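Local coordinates for putative branched chain amino acid ABC transporter, periplasmic amino acid-binding protein (Brucella ovis, PDB 4XFK), which serves as the periplasmic substrate-binding component of an amino-acid transport system and probably captures branched-chain amino acids for an ABC transporter, at residues A138-K143 / F352-Q357; K143-G148 / T215-N220; G66-V71 / T95-K100. The protein carries 1 engineered substitution. One frame throughout, in Å; residues are numbered along the deposited sequence. Where two conformers were deposited one is given.

Contacts 1 and 2 are successive parts of one helix-on-sheet packing, for both rest helix 138-152 against the same mixed beta-sheet. They share Lys143, and their centres lie about 9 Å apart. They also touch directly, with Phe142 CZ 3.4 Å from Thr218 O. In contact 1 the helix meets strand 350-360, and in contact 2 it meets strand 215-218. Contact 3 joins two helices beside the separate parallel sheet, on the opposite side of the chain's centre. Its centre is about 28 Å from that of contact 1 and about 31 Å from that of contact 2. The side chain of Arg141 in contact 1 lies about 7 Å from a bound sodium ion.

Contact 1 (A138-K143 / F352-Q357); sequences AAIRFK and FPMVVQ. Engineered in segment 138-143: Arg141 (natural residue His).
The Phe352 ring meets Ile140 CD1 obliquely, 4.5 Å from CZ, and has the sulfur Met354 SD at its edge, in the ring plane and 3.7 Å from CE1. The guanidinium of Arg141, likewise, is approached obliquely by the methyl Met354 CE. This is helix-on-sheet packing of the periplasmic binding protein fold, with helix 138-152 laid against strand 350-360. Ile140 and Met354 carry it in nearly equal parts. The methionine chain bends twice (chi2 -67°, chi3 -75°), which carries the sulfur along the helix and then turns the CE methyl in toward Ile140 CG2 and Arg141 CD; a flexible, unbranched residue suits that task. The side chains of Ile140 and Met354 cross at about a right angle, and the branch methyl Ile140 CG2 lies 3.7 Å from Met354 CG. A beta-branched residue thus serves two partners, CG2 meeting the methionine and CD1 reaching the phenylalanine. Arg141, an engineered residue, adds its aliphatic part, with CD 4.2 Å from Met354 CE, while its charged end turns elsewhere: NE forms a salt bridge with Glu118 and NH1 bonds to Ser265 O. All four touching residues are buried. Further along the strand, the amide of Gln357, whose OE1 pairs with Asn269, folds back on its own backbone: NE2 donates to Val355 O at 3.0 Å, nearly straight at 174°, from above the carbonyl plane.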
loop_
_atom_site.group_PDB
_atom_site.type_symbol
_atom_site.label_atom_id
_atom_site.label_comp_id
_atom_site.label_asym_id
_atom_site.label_seq_id
_atom_site.Cartn_x
_atom_site.Cartn_y
_atom_site.Cartn_z
ATOM N N ALA A 138 7.070 -0.877 5.055
ATOM C CA ALA A 138 8.392 -1.179 4.512
ATOM C C ALA A 138 8.949 -2.507 5.011
ATOM O O ALA A 138 9.581 -3.246 4.257
ATOM C CB ALA A 138 9.365 -0.053 4.834
ATOM N N ALA A 139 8.715 -2.801 6.283
ATOM C CA ALA A 139 9.239 -4.029 6.876
ATOM C C ALA A 139 8.585 -5.262 6.266
ATOM O O ALA A 139 9.260 -6.224 5.902
ATOM C CB ALA A 139 9.067 -4.014 8.395
ATOM N N ILE A 140 7.264 -5.229 6.146
ATOM C CA ILE A 140 6.546 -6.351 5.565
ATOM C C ILE A 140 6.947 -6.550 4.097
ATOM O O ILE A 140 7.224 -7.677 3.671
ATOM C CB ILE A 140 5.019 -6.150 5.677
ATOM C CG1 ILE A 140 4.590 -6.081 7.154
ATOM C CG2 ILE A 140 4.279 -7.243 4.918
ATOM C CD1 ILE A 140 3.134 -5.663 7.359
ATOM N N ARG A 141 6.973 -5.461 3.326
ATOM C CA ARG A 141 7.339 -5.546 1.913
ATOM C C ARG A 141 8.701 -6.211 1.717
ATOM O O ARG A 141 8.853 -7.134 0.907
ATOM C CB ARG A 141 7.395 -4.157 1.269
ATOM C CG ARG A 141 6.059 -3.458 1.067
ATOM C CD ARG A 141 5.194 -4.072 -0.012
ATOM N NE ARG A 141 4.073 -3.177 -0.282
ATOM C CZ ARG A 141 3.123 -3.405 -1.184
ATOM N NH1 ARG A 141 3.156 -4.498 -1.934
ATOM N NH2 ARG A 141 2.131 -2.537 -1.331
ATOM N N PHE A 142 9.704 -5.726 2.444
ATOM C CA PHE A 142 11.071 -6.096 2.101
ATOM C C PHE A 142 11.591 -7.350 2.771
ATOM O O PHE A 142 12.434 -8.037 2.207
ATOM C CB PHE A 142 12.003 -4.877 2.077
ATOM C CG PHE A 142 11.724 -4.022 0.887
ATOM C CD1 PHE A 142 12.328 -4.305 -0.333
ATOM C CD2 PHE A 142 10.736 -3.046 0.938
ATOM C CE1 PHE A 142 12.007 -3.581 -1.465
ATOM C CE2 PHE A 142 10.401 -2.317 -0.200
ATOM C CZ PHE A 142 11.024 -2.597 -1.403
ATOM N N LYS A 143 11.037 -7.703 3.923
ATOM C CA LYS A 143 11.276 -9.020 4.494
ATOM C C LYS A 143 10.690 -10.081 3.575
ATOM O O LYS A 143 11.360 -11.043 3.200
ATOM C CB LYS A 143 10.620 -9.137 5.867
ATOM C CG LYS A 143 10.524 -10.573 6.355
ATOM C CD LYS A 143 9.613 -10.716 7.572
ATOM C CE LYS A 143 8.127 -10.660 7.206
ATOM N NZ LYS A 143 7.568 -9.279 7.234
ATOM N N PHE A 352 -2.352 -9.812 7.244
ATOM C CA PHE A 352 -2.848 -10.362 5.985
ATOM C C PHE A 352 -1.710 -11.099 5.290
ATOM O O PHE A 352 -0.544 -10.839 5.572
ATOM C CB PHE A 352 -3.358 -9.228 5.084
ATOM C CG PHE A 352 -2.421 -8.055 5.007
ATOM C CD1 PHE A 352 -1.287 -8.108 4.197
ATOM C CD2 PHE A 352 -2.642 -6.920 5.768
ATOM C CE1 PHE A 352 -0.389 -7.073 4.161
ATOM C CE2 PHE A 352 -1.746 -5.863 5.729
ATOM C CZ PHE A 352 -0.620 -5.937 4.918
ATOM N N PRO A 353 -2.042 -12.024 4.376
ATOM C CA PRO A 353 -0.990 -12.725 3.633
ATOM C C PRO A 353 -0.278 -11.844 2.606
ATOM O O PRO A 353 -0.816 -10.831 2.150
ATOM C CB PRO A 353 -1.746 -13.856 2.907
ATOM C CG PRO A 353 -3.122 -13.849 3.440
ATOM C CD PRO A 353 -3.389 -12.507 4.036
ATOM N N MET A 354 0.941 -12.249 2.251
ATOM C CA MET A 354 1.726 -11.606 1.206
ATOM C C MET A 354 2.129 -12.631 0.157
ATOM O O MET A 354 2.462 -13.768 0.476
ATOM C CB MET A 354 2.969 -10.943 1.802
ATOM C CG MET A 354 2.662 -9.706 2.641
ATOM S SD MET A 354 2.013 -8.316 1.668
ATOM C CE MET A 354 3.513 -7.766 0.858
ATOM N N VAL A 355 2.100 -12.217 -1.100
ATOM C CA VAL A 355 2.403 -13.098 -2.212
ATOM C C VAL A 355 3.593 -12.554 -2.970
ATOM O O VAL A 355 3.565 -11.423 -3.463
ATOM C CB VAL A 355 1.212 -13.166 -3.181
ATOM C CG1 VAL A 355 1.440 -14.243 -4.231
ATOM C CG2 VAL A 355 -0.045 -13.431 -2.413
ATOM N N VAL A 356 4.639 -13.366 -3.070
ATOM C CA VAL A 356 5.822 -12.985 -3.827
ATOM C C VAL A 356 5.689 -13.536 -5.244
ATOM O O VAL A 356 5.313 -14.695 -5.437
ATOM C CB VAL A 356 7.118 -13.456 -3.147
ATOM C CG1 VAL A 356 8.301 -12.734 -3.757
ATOM C CG2 VAL A 356 7.045 -13.169 -1.647
ATOM N N GLN A 357 5.983 -12.680 -6.221
ATOM C CA GLN A 357 5.623 -12.910 -7.617
ATOM C C GLN A 357 6.784 -12.587 -8.548
ATOM O O GLN A 357 7.558 -11.653 -8.285
ATOM C CB GLN A 357 4.439 -12.019 -7.994
ATOM C CG GLN A 357 3.185 -12.250 -7.158
ATOM C CD GLN A 357 2.303 -11.025 -7.079
ATOM O OE1 GLN A 357 1.732 -10.595 -8.082
ATOM N NE2 GLN A 357 2.178 -10.454 -5.881
#

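Contact 2 (K143-G148 / T215-N220); sequences KTVAQG and TVFTGN
With CG set anti to its own carbonyl carbon (chi1 -70°), Phe217 sends its ring from strand 215-218 towards the helix, where Val145 presents CG1 from the position between its backbone N and carbonyl carbon (chi1 78°). The result is a helix-on-sheet contact of the alpha/beta layers that make up a periplasmic binding protein, here joining helix 138-152 to a strand paired in parallel with strands 158-164 and 240-243. Val145 CG1 comes to the edge of the ring, near its plane, 4.1 Å from CE1. The methyl of Ala146 approaches obliquely and sits 4.0 Å from both CE1 and CZ of Phe217. A small residue fits here because the aromatic ring already spans the gap between helix and sheet. One face of that ring is taken by its strand neighbour Thr215, whose CG2 stands 4.0 Å above the ring plane, over the centre. The Tyr185 ring meets it with planes inclined, and Val176 of helix 167-184 packs on it too, so the phenylalanine is held in a buried apolar setting. Just beyond Phe217 the chain forms an ST turn: Thr218 OG1, also bonded to Ile162 O, accepts a hydrogen bond from Asn220 N at 3.0 Å with an angle of 158°.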
loop_
_atom_site.group_PDB
_atom_site.type_symbol
_atom_site.label_atom_id
_atom_site.label_comp_id
_atom_site.label_asym_id
_atom_site.label_seq_id
_atom_site.Cartn_x
_atom_site.Cartn_y
_atom_site.Cartn_z
ATOM N N LYS A 143 11.037 -7.703 3.923
ATOM C CA LYS A 143 11.276 -9.020 4.494
ATOM C C LYS A 143 10.690 -10.081 3.575
ATOM O O LYS A 143 11.360 -11.043 3.200
ATOM C CB LYS A 143 10.620 -9.137 5.867
ATOM C CG LYS A 143 10.524 -10.573 6.355
ATOM C CD LYS A 143 9.613 -10.716 7.572
ATOM C CE LYS A 143 8.127 -10.660 7.206
ATOM N NZ LYS A 143 7.568 -9.279 7.234
ATOM N N THR A 144 9.418 -9.905 3.201
ATOM C CA THR A 144 8.766 -10.929 2.387
ATOM C C THR A 144 9.379 -11.080 0.998
ATOM O O THR A 144 9.555 -12.207 0.535
ATOM C CB THR A 144 7.217 -10.779 2.296
ATOM O OG1 THR A 144 6.874 -9.522 1.704
ATOM C CG2 THR A 144 6.559 -10.895 3.670
ATOM N N VAL A 145 9.714 -9.974 0.333
ATOM C CA VAL A 145 10.270 -10.102 -1.009
ATOM C C VAL A 145 11.611 -10.836 -0.970
ATOM O O VAL A 145 11.872 -11.725 -1.788
ATOM C CB VAL A 145 10.354 -8.746 -1.781
ATOM C CG1 VAL A 145 11.545 -7.893 -1.336
ATOM C CG2 VAL A 145 10.393 -9.002 -3.275
ATOM N N ALA A 146 12.450 -10.501 0.007
ATOM C CA ALA A 146 13.766 -11.118 0.101
ATOM C C ALA A 146 13.659 -12.584 0.543
ATOM O O ALA A 146 14.303 -13.468 -0.033
ATOM C CB ALA A 146 14.654 -10.328 1.064
ATOM N N GLN A 147 12.847 -12.846 1.562
ATOM C CA GLN A 147 12.681 -14.215 2.040
ATOM C C GLN A 147 12.068 -15.122 0.973
ATOM O O GLN A 147 12.464 -16.278 0.836
ATOM C CB GLN A 147 11.851 -14.259 3.320
ATOM C CG GLN A 147 11.786 -15.640 3.946
ATOM C CD GLN A 147 13.130 -16.098 4.458
ATOM O OE1 GLN A 147 13.846 -15.343 5.119
ATOM N NE2 GLN A 147 13.492 -17.334 4.142
ATOM N N GLY A 148 11.097 -14.605 0.226
ATOM C CA GLY A 148 10.493 -15.361 -0.859
ATOM C C GLY A 148 11.510 -15.746 -1.920
ATOM O O GLY A 148 11.567 -16.892 -2.359
ATOM N N THR A 215 20.684 -8.670 -7.279
ATOM C CA THR A 215 19.369 -8.147 -6.929
ATOM C C THR A 215 19.479 -6.659 -6.671
ATOM O O THR A 215 20.434 -6.200 -6.045
ATOM C CB THR A 215 18.852 -8.815 -5.649
ATOM O OG1 THR A 215 18.906 -10.237 -5.804
ATOM C CG2 THR A 215 17.419 -8.390 -5.344
ATOM N N VAL A 216 18.499 -5.908 -7.161
ATOM C CA VAL A 216 18.376 -4.487 -6.855
ATOM C C VAL A 216 17.088 -4.276 -6.064
ATOM O O VAL A 216 15.994 -4.396 -6.614
ATOM C CB VAL A 216 18.342 -3.624 -8.129
ATOM C CG1 VAL A 216 18.223 -2.148 -7.750
ATOM C CG2 VAL A 216 19.585 -3.887 -8.981
ATOM N N PHE A 217 17.210 -3.989 -4.771
ATOM C CA PHE A 217 16.036 -3.711 -3.956
ATOM C C PHE A 217 15.605 -2.267 -4.138
ATOM O O PHE A 217 16.425 -1.353 -4.016
ATOM C CB PHE A 217 16.340 -3.937 -2.477
ATOM C CG PHE A 217 16.538 -5.384 -2.098
ATOM C CD1 PHE A 217 15.452 -6.246 -2.001
ATOM C CD2 PHE A 217 17.805 -5.876 -1.817
ATOM C CE1 PHE A 217 15.628 -7.572 -1.644
ATOM C CE2 PHE A 217 17.983 -7.198 -1.464
ATOM C CZ PHE A 217 16.899 -8.047 -1.373
ATOM N N THR A 218 14.317 -2.051 -4.398
ATOM C CA THR A 218 13.822 -0.687 -4.515
ATOM C C THR A 218 12.351 -0.577 -4.162
ATOM O O THR A 218 11.532 -1.401 -4.584
ATOM C CB THR A 218 14.075 -0.088 -5.933
ATOM O OG1 THR A 218 13.572 1.253 -5.967
ATOM C CG2 THR A 218 13.399 -0.901 -7.032
ATOM N N GLY A 219 12.031 0.466 -3.397
ATOM C CA GLY A 219 10.653 0.849 -3.124
ATOM C C GLY A 219 10.134 1.929 -4.061
ATOM O O GLY A 219 9.104 2.531 -3.790
ATOM N N ASN A 220 10.833 2.182 -5.163
ATOM C CA ASN A 220 10.427 3.245 -6.081
ATOM C C ASN A 220 9.065 2.968 -6.711
ATOM O O ASN A 220 8.630 1.817 -6.814
ATOM C CB ASN A 220 11.479 3.457 -7.174
ATOM C CG ASN A 220 12.738 4.126 -6.656
ATOM O OD1 ASN A 220 12.939 4.260 -5.448
ATOM N ND2 ASN A 220 13.585 4.562 -7.578
#

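Contact 3 (G66-V71 / T95-K100); sequences GAADRV and TEDVRK
Ala68 and Asp97 bring the two helical segments to their nearest backbone approach, 7.0 Å between their CA atoms, on helices 63-76 and 88-104. The small alanine is consistent with so close a spacing. Its CB lies 3.4 Å from Asp97 OD2, with the carboxylate brought over by a CG set anti to the carbonyl carbon (chi1 -70°). A water bridges the helices, donating to Ala68 O at 2.7 Å and to Asp97 OD2 at 2.9 Å. It gives the backbone oxygen of Ala68 a hydrogen-bond donor. Aspartate suits the spot because its short chain puts OD2 where it can accept from this water and from Gln93 NE2. Deeper in, the contact turns apolar: Val71 CG1 faces Val98 CG2 at 4.4 Å, a loose touch between buried branched side chains. Each segment also has a salt bridge of its own, Arg70 with Asp69 and Arg99 with Glu96, each arginine holding one carboxylate oxygen side-on through NE and NH2. The helices are connections of consecutive beta-alpha-beta crossovers in the parallel-sheet lobe of the periplasmic binding protein fold: helix 63-76 links strand 54-59 to strand 81-84, passing strand 13-18, and helix 88-104, whose Val90 and Ile94 receive Ala67, leads on to strand 111-114.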
loop_
_atom_site.group_PDB
_atom_site.type_symbol
_atom_site.label_atom_id
_atom_site.label_comp_id
_atom_site.label_asym_id
_atom_site.label_seq_id
_atom_site.Cartn_x
_atom_site.Cartn_y
_atom_site.Cartn_z
ATOM N N GLY A 66 -0.877 20.921 0.980
ATOM C CA GLY A 66 -2.217 20.785 0.449
ATOM C C GLY A 66 -3.089 19.891 1.309
ATOM O O GLY A 66 -4.261 20.179 1.537
ATOM N N ALA A 67 -2.511 18.803 1.793
ATOM C CA ALA A 67 -3.253 17.844 2.595
ATOM C C ALA A 67 -3.805 18.449 3.885
ATOM O O ALA A 67 -4.928 18.146 4.276
ATOM C CB ALA A 67 -2.379 16.642 2.904
ATOM N N ALA A 68 -3.020 19.293 4.548
ATOM C CA ALA A 68 -3.475 19.915 5.786
ATOM C C ALA A 68 -4.724 20.757 5.521
ATOM O O ALA A 68 -5.696 20.720 6.277
ATOM C CB ALA A 68 -2.361 20.756 6.411
ATOM N N ASP A 69 -4.701 21.494 4.419
ATOM C CA ASP A 69 -5.835 22.306 4.020
ATOM C C ASP A 69 -7.045 21.426 3.708
ATOM O O ASP A 69 -8.166 21.713 4.136
ATOM C CB ASP A 69 -5.448 23.154 2.807
ATOM C CG ASP A 69 -6.593 23.991 2.293
ATOM O OD1 ASP A 69 -6.805 25.103 2.824
ATOM O OD2 ASP A 69 -7.277 23.542 1.350
ATOM N N ARG A 70 -6.816 20.350 2.966
ATOM C CA ARG A 70 -7.915 19.491 2.557
ATOM C C ARG A 70 -8.537 18.730 3.731
ATOM O O ARG A 70 -9.752 18.534 3.768
ATOM C CB ARG A 70 -7.482 18.536 1.432
ATOM C CG ARG A 70 -6.923 19.224 0.160
ATOM C CD ARG A 70 -7.964 20.004 -0.647
ATOM N NE ARG A 70 -8.326 21.281 -0.036
ATOM C CZ ARG A 70 -9.511 21.869 -0.182
ATOM N NH1 ARG A 70 -10.456 21.306 -0.934
ATOM N NH2 ARG A 70 -9.753 23.025 0.421
ATOM N N VAL A 71 -7.716 18.308 4.689
ATOM C CA VAL A 71 -8.245 17.664 5.892
ATOM C C VAL A 71 -9.152 18.614 6.682
ATOM O O VAL A 71 -10.236 18.223 7.136
ATOM C CB VAL A 71 -7.114 17.114 6.790
ATOM C CG1 VAL A 71 -7.642 16.727 8.167
ATOM C CG2 VAL A 71 -6.462 15.924 6.117
ATOM N N THR A 95 -1.997 12.167 9.487
ATOM C CA THR A 95 -2.134 11.459 10.744
ATOM C C THR A 95 -1.941 12.384 11.951
ATOM O O THR A 95 -2.665 12.269 12.944
ATOM C CB THR A 95 -1.237 10.204 10.815
ATOM O OG1 THR A 95 -1.858 9.259 11.687
ATOM C CG2 THR A 95 0.179 10.510 11.320
ATOM N N GLU A 96 -1.007 13.326 11.843
ATOM C CA GLU A 96 -0.741 14.249 12.940
ATOM C C GLU A 96 -1.861 15.268 13.096
ATOM O O GLU A 96 -2.283 15.569 14.216
ATOM C CB GLU A 96 0.608 14.948 12.764
ATOM C CG GLU A 96 1.793 14.087 13.160
ATOM C CD GLU A 96 1.682 13.573 14.585
ATOM O OE1 GLU A 96 1.529 14.400 15.511
ATOM O OE2 GLU A 96 1.737 12.341 14.776
ATOM N N ASP A 97 -2.357 15.784 11.976
ATOM C CA ASP A 97 -3.469 16.728 12.030
ATOM C C ASP A 97 -4.728 16.084 12.614
ATOM O O ASP A 97 -5.444 16.714 13.403
ATOM C CB ASP A 97 -3.759 17.322 10.653
ATOM C CG ASP A 97 -2.669 18.272 10.187
ATOM O OD1 ASP A 97 -1.827 18.675 11.020
ATOM O OD2 ASP A 97 -2.647 18.610 8.988
ATOM N N VAL A 98 -4.989 14.831 12.248
ATOM C CA VAL A 98 -6.126 14.108 12.810
ATOM C C VAL A 98 -5.931 13.853 14.311
ATOM O O VAL A 98 -6.845 14.065 15.114
ATOM C CB VAL A 98 -6.404 12.793 12.052
ATOM C CG1 VAL A 98 -7.380 11.930 12.836
ATOM C CG2 VAL A 98 -6.929 13.113 10.649
ATOM N N ARG A 99 -4.731 13.426 14.692
ATOM C CA ARG A 99 -4.435 13.173 16.099
ATOM C C ARG A 99 -4.642 14.427 16.945
ATOM O O ARG A 99 -5.262 14.382 18.017
ATOM C CB ARG A 99 -3.014 12.638 16.281
ATOM C CG ARG A 99 -2.715 12.230 17.721
ATOM C CD ARG A 99 -1.260 11.827 17.899
ATOM N NE ARG A 99 -0.382 12.966 17.660
ATOM C CZ ARG A 99 -0.117 13.899 18.565
ATOM N NH1 ARG A 99 -0.653 13.815 19.777
ATOM N NH2 ARG A 99 0.689 14.908 18.260
ATOM N N LYS A 100 -4.130 15.554 16.461
ATOM C CA LYS A 100 -4.262 16.799 17.210
ATOM C C LYS A 100 -5.700 17.318 17.256
ATOM O O LYS A 100 -6.154 17.824 18.282
ATOM C CB LYS A 100 -3.307 17.856 16.670
ATOM C CG LYS A 100 -1.857 17.551 17.025
ATOM C CD LYS A 100 -0.923 18.658 16.585
ATOM C CE LYS A 100 -0.946 18.818 15.075
ATOM N NZ LYS A 100 0.047 19.826 14.605
HETATM O O HOH W 1 -5.284 19.862 8.826
#